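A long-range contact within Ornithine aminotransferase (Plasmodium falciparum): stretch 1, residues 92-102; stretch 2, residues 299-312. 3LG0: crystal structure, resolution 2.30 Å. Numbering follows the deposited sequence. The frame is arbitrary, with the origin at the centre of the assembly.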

ATOM      1  N   VAL A  92      13.435 -15.569   3.914  1.00 29.63           N
ATOM      2  CA  VAL A  92      13.118 -16.182   5.205  1.00 30.21           C
ATOM      3  C   VAL A  92      11.601 -16.144   5.403  1.00 30.13           C
ATOM      4  O   VAL A  92      10.981 -17.171   5.653  1.00 32.75           O
ATOM      5  CB  VAL A  92      13.822 -15.462   6.359  1.00 35.90           C
ATOM      6  CG1 VAL A  92      13.486 -16.115   7.690  1.00 36.42           C
ATOM      7  CG2 VAL A  92      15.332 -15.450   6.126  1.00 45.13           C
ATOM      8  N   CYS A  93      11.000 -14.965   5.247  1.00 31.26           N
ATOM      9  CA  CYS A  93       9.538 -14.848   5.287  1.00 25.13           C
ATOM     10  C   CYS A  93       8.817 -15.816   4.323  1.00 23.26           C
ATOM     11  O   CYS A  93       7.894 -16.519   4.719  1.00 27.91           O
ATOM     12  CB  CYS A  93       9.106 -13.391   5.022  1.00 35.42           C
ATOM     13  SG  CYS A  93       7.316 -13.099   5.168  1.00 35.66           S
ATOM     14  N   GLU A  94       9.254 -15.877   3.065  1.00 27.64           N
ATOM     15  CA  GLU A  94       8.549 -16.695   2.064  1.00 31.48           C
ATOM     16  C   GLU A  94       8.570 -18.172   2.410  1.00 35.85           C
ATOM     17  O   GLU A  94       7.554 -18.873   2.273  1.00 35.61           O
ATOM     18  CB  GLU A  94       9.123 -16.480   0.662  1.00 26.67           C
ATOM     19  CG  GLU A  94       8.971 -15.067   0.145  1.00 27.00           C
ATOM     20  CD  GLU A  94       9.704 -14.836  -1.164  1.00 36.39           C
ATOM     21  OE1 GLU A  94      10.692 -15.553  -1.433  1.00 39.88           O
ATOM     22  OE2 GLU A  94       9.305 -13.933  -1.924  1.00 34.80           O
ATOM     23  N   ARG A  95       9.737 -18.638   2.851  1.00 40.26           N
ATOM     24  CA  ARG A  95       9.903 -20.014   3.312  1.00 35.67           C
ATOM     25  C   ARG A  95       9.004 -20.269   4.506  1.00 28.34           C
ATOM     26  O   ARG A  95       8.281 -21.253   4.534  1.00 32.84           O
ATOM     27  CB  ARG A  95      11.360 -20.279   3.687  1.00 36.13           C
ATOM     28  CG  ARG A  95      11.647 -21.704   4.132  1.00 50.02           C
ATOM     29  CD  ARG A  95      13.140 -21.934   4.275  1.00 46.32           C
ATOM     30  NE  ARG A  95      13.753 -21.006   5.221  1.00 51.72           N
ATOM     31  CZ  ARG A  95      15.062 -20.909   5.440  1.00 53.91           C
ATOM     32  NH1 ARG A  95      15.910 -21.681   4.772  1.00 53.15           N
ATOM     33  NH2 ARG A  95      15.525 -20.041   6.327  1.00 43.10           N
ATOM     34  N   TYR A  96       9.049 -19.378   5.493  1.00 33.97           N
ATOM     35  CA  TYR A  96       8.181 -19.500   6.665  1.00 32.00           C
ATOM     36  C   TYR A  96       6.696 -19.631   6.292  1.00 35.03           C
ATOM     37  O   TYR A  96       6.019 -20.547   6.757  1.00 39.62           O
ATOM     38  CB  TYR A  96       8.388 -18.330   7.637  1.00 36.74           C
ATOM     39  CG  TYR A  96       7.468 -18.414   8.821  1.00 44.17           C
ATOM     40  CD1 TYR A  96       7.838 -19.111   9.968  1.00 45.05           C
ATOM     41  CD2 TYR A  96       6.209 -17.833   8.784  1.00 45.45           C
ATOM     42  CE1 TYR A  96       6.977 -19.219  11.049  1.00 42.45           C
ATOM     43  CE2 TYR A  96       5.348 -17.928   9.860  1.00 45.30           C
ATOM     44  CZ  TYR A  96       5.735 -18.625  10.991  1.00 46.53           C
ATOM     45  OH  TYR A  96       4.872 -18.719  12.064  1.00 40.92           O
ATOM     46  N   LEU A  97       6.191 -18.739   5.438  1.00 32.41           N
ATOM     47  CA  LEU A  97       4.753 -18.738   5.140  1.00 37.82           C
ATOM     48  C   LEU A  97       4.301 -19.928   4.322  1.00 32.51           C
ATOM     49  O   LEU A  97       3.212 -20.447   4.543  1.00 33.61           O
ATOM     50  CB  LEU A  97       4.323 -17.465   4.398  1.00 34.54           C
ATOM     51  CG  LEU A  97       4.223 -16.156   5.168  1.00 37.17           C
ATOM     52  CD1 LEU A  97       3.923 -15.028   4.187  1.00 37.74           C
ATOM     53  CD2 LEU A  97       3.157 -16.234   6.243  1.00 35.98           C
ATOM     54  N   THR A  98       5.113 -20.327   3.347  1.00 35.26           N
ATOM     55  CA  THR A  98       4.735 -21.430   2.466  1.00 32.98           C
ATOM     56  C   THR A  98       4.664 -22.719   3.274  1.00 37.21           C
ATOM     57  O   THR A  98       3.711 -23.495   3.140  1.00 35.96           O
ATOM     58  CB  THR A  98       5.717 -21.607   1.283  1.00 34.99           C
ATOM     59  OG1 THR A  98       7.064 -21.605   1.775  1.00 32.39           O
ATOM     60  CG2 THR A  98       5.552 -20.482   0.257  1.00 28.58           C
ATOM     61  N   ASN A  99       5.675 -22.937   4.115  1.00 35.82           N
ATOM     62  CA  ASN A  99       5.689 -24.106   5.000  1.00 37.84           C
ATOM     63  C   ASN A  99       4.497 -24.114   5.947  1.00 39.94           C
ATOM     64  O   ASN A  99       3.784 -25.104   6.042  1.00 42.84           O
ATOM     65  CB  ASN A  99       7.002 -24.207   5.778  1.00 36.44           C
ATOM     66  CG  ASN A  99       8.197 -24.583   4.876  1.00 66.12           C
ATOM     67  OD1 ASN A  99       8.026 -25.145   3.783  1.00 61.46           O
ATOM     68  ND2 ASN A  99       9.412 -24.273   5.338  1.00 63.48           N
ATOM     69  N   LEU A 100       4.262 -22.990   6.616  1.00 40.01           N
ATOM     70  CA  LEU A 100       3.135 -22.862   7.530  1.00 32.59           C
ATOM     71  C   LEU A 100       1.788 -23.223   6.921  1.00 39.03           C
ATOM     72  O   LEU A 100       0.999 -23.948   7.537  1.00 34.54           O
ATOM     73  CB  LEU A 100       3.076 -21.448   8.098  1.00 39.00           C
ATOM     74  CG  LEU A 100       1.984 -21.182   9.139  1.00 45.95           C
ATOM     75  CD1 LEU A 100       2.084 -22.159  10.319  1.00 39.08           C
ATOM     76  CD2 LEU A 100       2.076 -19.745   9.624  1.00 37.66           C
ATOM     77  N   PHE A 101       1.521 -22.722   5.715  1.00 34.28           N
ATOM     78  CA  PHE A 101       0.187 -22.852   5.129  1.00 29.50           C
ATOM     79  C   PHE A 101       0.087 -23.994   4.136  1.00 36.65           C
ATOM     80  O   PHE A 101      -1.015 -24.387   3.740  1.00 35.39           O
ATOM     81  CB  PHE A 101      -0.257 -21.533   4.470  1.00 34.04           C
ATOM     82  CG  PHE A 101      -0.597 -20.445   5.461  1.00 32.74           C
ATOM     83  CD1 PHE A 101      -1.850 -20.382   6.044  1.00 29.48           C
ATOM     84  CD2 PHE A 101       0.349 -19.500   5.818  1.00 27.93           C
ATOM     85  CE1 PHE A 101      -2.161 -19.380   6.962  1.00 31.28           C
ATOM     86  CE2 PHE A 101       0.052 -18.503   6.731  1.00 31.28           C
ATOM     87  CZ  PHE A 101      -1.209 -18.444   7.309  1.00 31.22           C
ATOM     88  N   GLY A 102       1.237 -24.514   3.727  1.00 30.01           N
ATOM     89  CA  GLY A 102       1.271 -25.636   2.818  1.00 28.73           C
ATOM     90  C   GLY A 102       0.995 -25.273   1.372  1.00 38.26           C
ATOM     91  O   GLY A 102       0.165 -25.900   0.708  1.00 37.43           O
ATOM     92  N   ALA A 299       9.030  -5.401   6.286  1.00 26.91           N
ATOM     93  CA  ALA A 299       7.769  -6.135   6.282  1.00 26.98           C
ATOM     94  C   ALA A 299       7.995  -7.642   6.465  1.00 24.84           C
ATOM     95  O   ALA A 299       7.244  -8.320   7.169  1.00 28.07           O
ATOM     96  CB  ALA A 299       6.999  -5.867   4.993  1.00 20.81           C
ATOM     97  N   ALA A 300       9.014  -8.169   5.808  1.00 24.94           N
ATOM     98  CA  ALA A 300       9.279  -9.602   5.846  1.00 21.79           C
ATOM     99  C   ALA A 300       9.557 -10.066   7.277  1.00 25.16           C
ATOM    100  O   ALA A 300       9.027 -11.082   7.716  1.00 32.48           O
ATOM    101  CB  ALA A 300      10.453  -9.942   4.916  1.00 21.72           C
ATOM    102  N   ALA A 301      10.370  -9.307   8.009  1.00 25.80           N
ATOM    103  CA  ALA A 301      10.691  -9.646   9.400  1.00 29.43           C
ATOM    104  C   ALA A 301       9.493  -9.501  10.319  1.00 28.94           C
ATOM    105  O   ALA A 301       9.276 -10.347  11.192  1.00 38.26           O
ATOM    106  CB  ALA A 301      11.858  -8.798   9.918  1.00 25.29           C
ATOM    107  N   ILE A 302       8.725  -8.425  10.131  1.00 28.75           N
ATOM    108  CA  ILE A 302       7.530  -8.166  10.940  1.00 23.09           C
ATOM    109  C   ILE A 302       6.511  -9.277  10.744  1.00 31.63           C
ATOM    110  O   ILE A 302       5.918  -9.768  11.702  1.00 30.40           O
ATOM    111  CB  ILE A 302       6.874  -6.815  10.585  1.00 26.89           C
ATOM    112  CG1 ILE A 302       7.738  -5.668  11.087  1.00 27.02           C
ATOM    113  CG2 ILE A 302       5.460  -6.725  11.168  1.00 21.52           C
ATOM    114  CD1 ILE A 302       7.452  -4.358  10.418  1.00 20.46           C
ATOM    115  N   CYS A 303       6.320  -9.673   9.488  1.00 29.63           N
ATOM    116  CA  CYS A 303       5.347 -10.705   9.160  1.00 31.72           C
ATOM    117  C   CYS A 303       5.627 -12.050   9.859  1.00 34.04           C
ATOM    118  O   CYS A 303       4.732 -12.633  10.460  1.00 30.24           O
ATOM    119  CB  CYS A 303       5.231 -10.908   7.639  1.00 21.26           C
ATOM    120  SG  CYS A 303       4.145 -12.282   7.257  1.00 34.31           S
ATOM    121  N   VAL A 304       6.858 -12.548   9.772  1.00 34.65           N
ATOM    122  CA  VAL A 304       7.203 -13.790  10.458  1.00 30.45           C
ATOM    123  C   VAL A 304       6.926 -13.699  11.962  1.00 28.17           C
ATOM    124  O   VAL A 304       6.314 -14.584  12.540  1.00 29.52           O
ATOM    125  CB  VAL A 304       8.677 -14.195  10.226  1.00 42.77           C
ATOM    126  CG1 VAL A 304       9.023 -15.453  11.053  1.00 32.01           C
ATOM    127  CG2 VAL A 304       8.931 -14.451   8.739  1.00 25.33           C
ATOM    128  N   GLU A 305       7.362 -12.618  12.593  1.00 26.02           N
ATOM    129  CA  GLU A 305       7.166 -12.483  14.024  1.00 28.66           C
ATOM    130  C   GLU A 305       5.690 -12.368  14.400  1.00 42.05           C
ATOM    131  O   GLU A 305       5.262 -12.912  15.415  1.00 42.94           O
ATOM    132  CB  GLU A 305       7.952 -11.304  14.600  1.00 30.40           C
ATOM    133  CG  GLU A 305       7.810 -11.188  16.112  1.00 36.99           C
ATOM    134  CD  GLU A 305       8.332 -12.427  16.838  1.00 43.96           C
ATOM    135  OE1 GLU A 305       9.254 -13.073  16.304  1.00 44.63           O
ATOM    136  OE2 GLU A 305       7.822 -12.760  17.929  1.00 54.22           O
ATOM    137  N   ALA A 306       4.911 -11.672  13.582  1.00 37.25           N
ATOM    138  CA  ALA A 306       3.493 -11.505  13.865  1.00 30.20           C
ATOM    139  C   ALA A 306       2.760 -12.840  13.870  1.00 32.90           C
ATOM    140  O   ALA A 306       1.856 -13.050  14.670  1.00 30.66           O
ATOM    141  CB  ALA A 306       2.858 -10.528  12.862  1.00 28.09           C
ATOM    142  N   LEU A 307       3.138 -13.743  12.970  1.00 29.89           N
ATOM    143  CA  LEU A 307       2.483 -15.044  12.901  1.00 33.38           C
ATOM    144  C   LEU A 307       3.007 -15.952  14.022  1.00 41.81           C
ATOM    145  O   LEU A 307       2.258 -16.748  14.592  1.00 36.14           O
ATOM    146  CB  LEU A 307       2.660 -15.691  11.514  1.00 31.79           C
ATOM    147  CG  LEU A 307       1.879 -15.076  10.339  1.00 37.57           C
ATOM    148  CD1 LEU A 307       1.628 -16.096   9.247  1.00 43.58           C
ATOM    149  CD2 LEU A 307       0.555 -14.528  10.821  1.00 41.29           C
ATOM    150  N   LYS A 308       4.293 -15.831  14.340  1.00 34.26           N
ATOM    151  CA  LYS A 308       4.841 -16.548  15.478  1.00 43.84           C
ATOM    152  C   LYS A 308       4.093 -16.191  16.762  1.00 44.13           C
ATOM    153  O   LYS A 308       3.761 -17.065  17.556  1.00 37.59           O
ATOM    154  CB  LYS A 308       6.335 -16.256  15.655  1.00 40.84           C
ATOM    155  CG  LYS A 308       7.261 -17.098  14.785  1.00 30.98           C
ATOM    156  CD  LYS A 308       8.697 -16.756  15.101  1.00 38.77           C
ATOM    157  CE  LYS A 308       9.655 -17.107  13.959  1.00 53.86           C
ATOM    158  NZ  LYS A 308       9.609 -18.545  13.563  1.00 48.76           N
ATOM    159  N   VAL A 309       3.842 -14.903  16.970  1.00 39.60           N
ATOM    160  CA  VAL A 309       3.085 -14.461  18.135  1.00 37.13           C
ATOM    161  C   VAL A 309       1.675 -15.059  18.134  1.00 43.55           C
ATOM    162  O   VAL A 309       1.201 -15.568  19.143  1.00 45.67           O
ATOM    163  CB  VAL A 309       3.031 -12.918  18.218  1.00 37.52           C
ATOM    164  CG1 VAL A 309       1.904 -12.455  19.115  1.00 36.61           C
ATOM    165  CG2 VAL A 309       4.360 -12.376  18.704  1.00 37.46           C
ATOM    166  N   LEU A 310       1.004 -15.005  16.997  1.00 33.93           N
ATOM    167  CA  LEU A 310      -0.341 -15.539  16.912  1.00 36.42           C
ATOM    168  C   LEU A 310      -0.377 -17.011  17.331  1.00 49.44           C
ATOM    169  O   LEU A 310      -1.313 -17.469  18.008  1.00 35.82           O
ATOM    170  CB  LEU A 310      -0.859 -15.398  15.488  1.00 31.18           C
ATOM    171  CG  LEU A 310      -2.350 -15.634  15.299  1.00 44.62           C
ATOM    172  CD1 LEU A 310      -3.084 -14.327  15.545  1.00 34.88           C
ATOM    173  CD2 LEU A 310      -2.624 -16.146  13.889  1.00 48.84           C
ATOM    174  N   ILE A 311       0.652 -17.741  16.916  1.00 46.84           N
ATOM    175  CA  ILE A 311       0.720 -19.184  17.103  1.00 44.45           C
ATOM    176  C   ILE A 311       1.229 -19.561  18.499  1.00 44.51           C
ATOM    177  O   ILE A 311       0.605 -20.360  19.181  1.00 41.64           O
ATOM    178  CB  ILE A 311       1.563 -19.845  15.977  1.00 45.59           C
ATOM    179  CG1 ILE A 311       0.747 -19.865  14.679  1.00 49.71           C
ATOM    180  CG2 ILE A 311       1.989 -21.253  16.366  1.00 40.90           C
ATOM    181  CD1 ILE A 311       1.543 -20.211  13.430  1.00 44.78           C
ATOM    182  N   ASN A 312       2.344 -18.965  18.919  1.00 42.50           N
ATOM    183  CA  ASN A 312       2.918 -19.218  20.236  1.00 42.23           C
ATOM    184  C   ASN A 312       1.961 -18.905  21.373  1.00 54.25           C
ATOM    185  O   ASN A 312       2.027 -19.525  22.431  1.00 60.55           O
ATOM    186  CB  ASN A 312       4.201 -18.409  20.444  1.00 42.60           C
ATOM    187  CG  ASN A 312       5.365 -18.932  19.635  1.00 50.95           C
ATOM    188  OD1 ASN A 312       5.302 -20.017  19.066  1.00 55.95           O
ATOM    189  ND2 ASN A 312       6.445 -18.156  19.584  1.00 63.63           N
TER

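Both stretches are helical, and they lie side by side although the residues that touch are at least 206 positions apart in sequence. Helix 92-101 and helix 299-312 run in broadly the same direction, their axes inclined at 32° and approaching to 9.1 Å. Within each helix the backbone amides and carbonyls are satisfied largely by i to i+4 hydrogen bonds, such as Leu 97 N to Cys 93 O at 2.9 Å and Lys 308 N to Val 304 O at 3.0 Å. Gly 102 ends the first helix: its N still bonds to Thr 98 O at 2.7 Å, but its positive phi, a conformation that favours glycine, takes the chain out of helical geometry.

The backbones come nearest at Cys 93 and Ala 300, whose CA atoms are 5.3 Å apart. Both side chains here are small. Both CA-to-CB bonds point toward the partner helix, and Cys 93 CB lies 3.7 Å from Ala 300 CB and 3.5 Å from Ala 300 O. One turn further along the second helix, Cys 303 SG sits 3.9 Å from Cys 93 SG, far too distant for a disulfide, so the two sulfurs meet as apolar neighbours. Val 304 closes in beside them, with its CG2 3.5 Å from Cys 93 CA.

Val 304 also packs against Tyr 96. Val 304 CG1 lies over one face of the Tyr 96 ring, 4.1 Å from its centroid and 15° off the normal, a CH-pi contact in which a weakly polarised methyl meets the aromatic electron cloud. The ring also approaches the charged end of Lys 308, with Tyr 96 CE1 3.7 Å from Lys 308 NZ, while Tyr 96 OH reaches to 3.8 Å from Leu 307 CB.

Further along, Leu 307 fits as a knob into a hole formed by Tyr 96, Leu 97, Leu 100 and Phe 101. Leu 307 CD1 is 3.4 Å from Leu 97 CD2, 3.7 Å from Leu 100 CD2 and 3.8 Å from Phe 101 CE2, where it meets the edge of the ring. The CA-to-CB bonds of Leu 97 and Phe 101 point sideways to the second helix, yet both side chains end nearer to it and so help to enclose the leucine. Ile 311 extends the apolar seam by one turn, its CD1 3.7 Å from Leu 100 CD1.

No hydrogen bond crosses between the stretches. The stretches bury 484 Å² together, summed over both sides, through close, mainly apolar packing, together with one CH-pi contact.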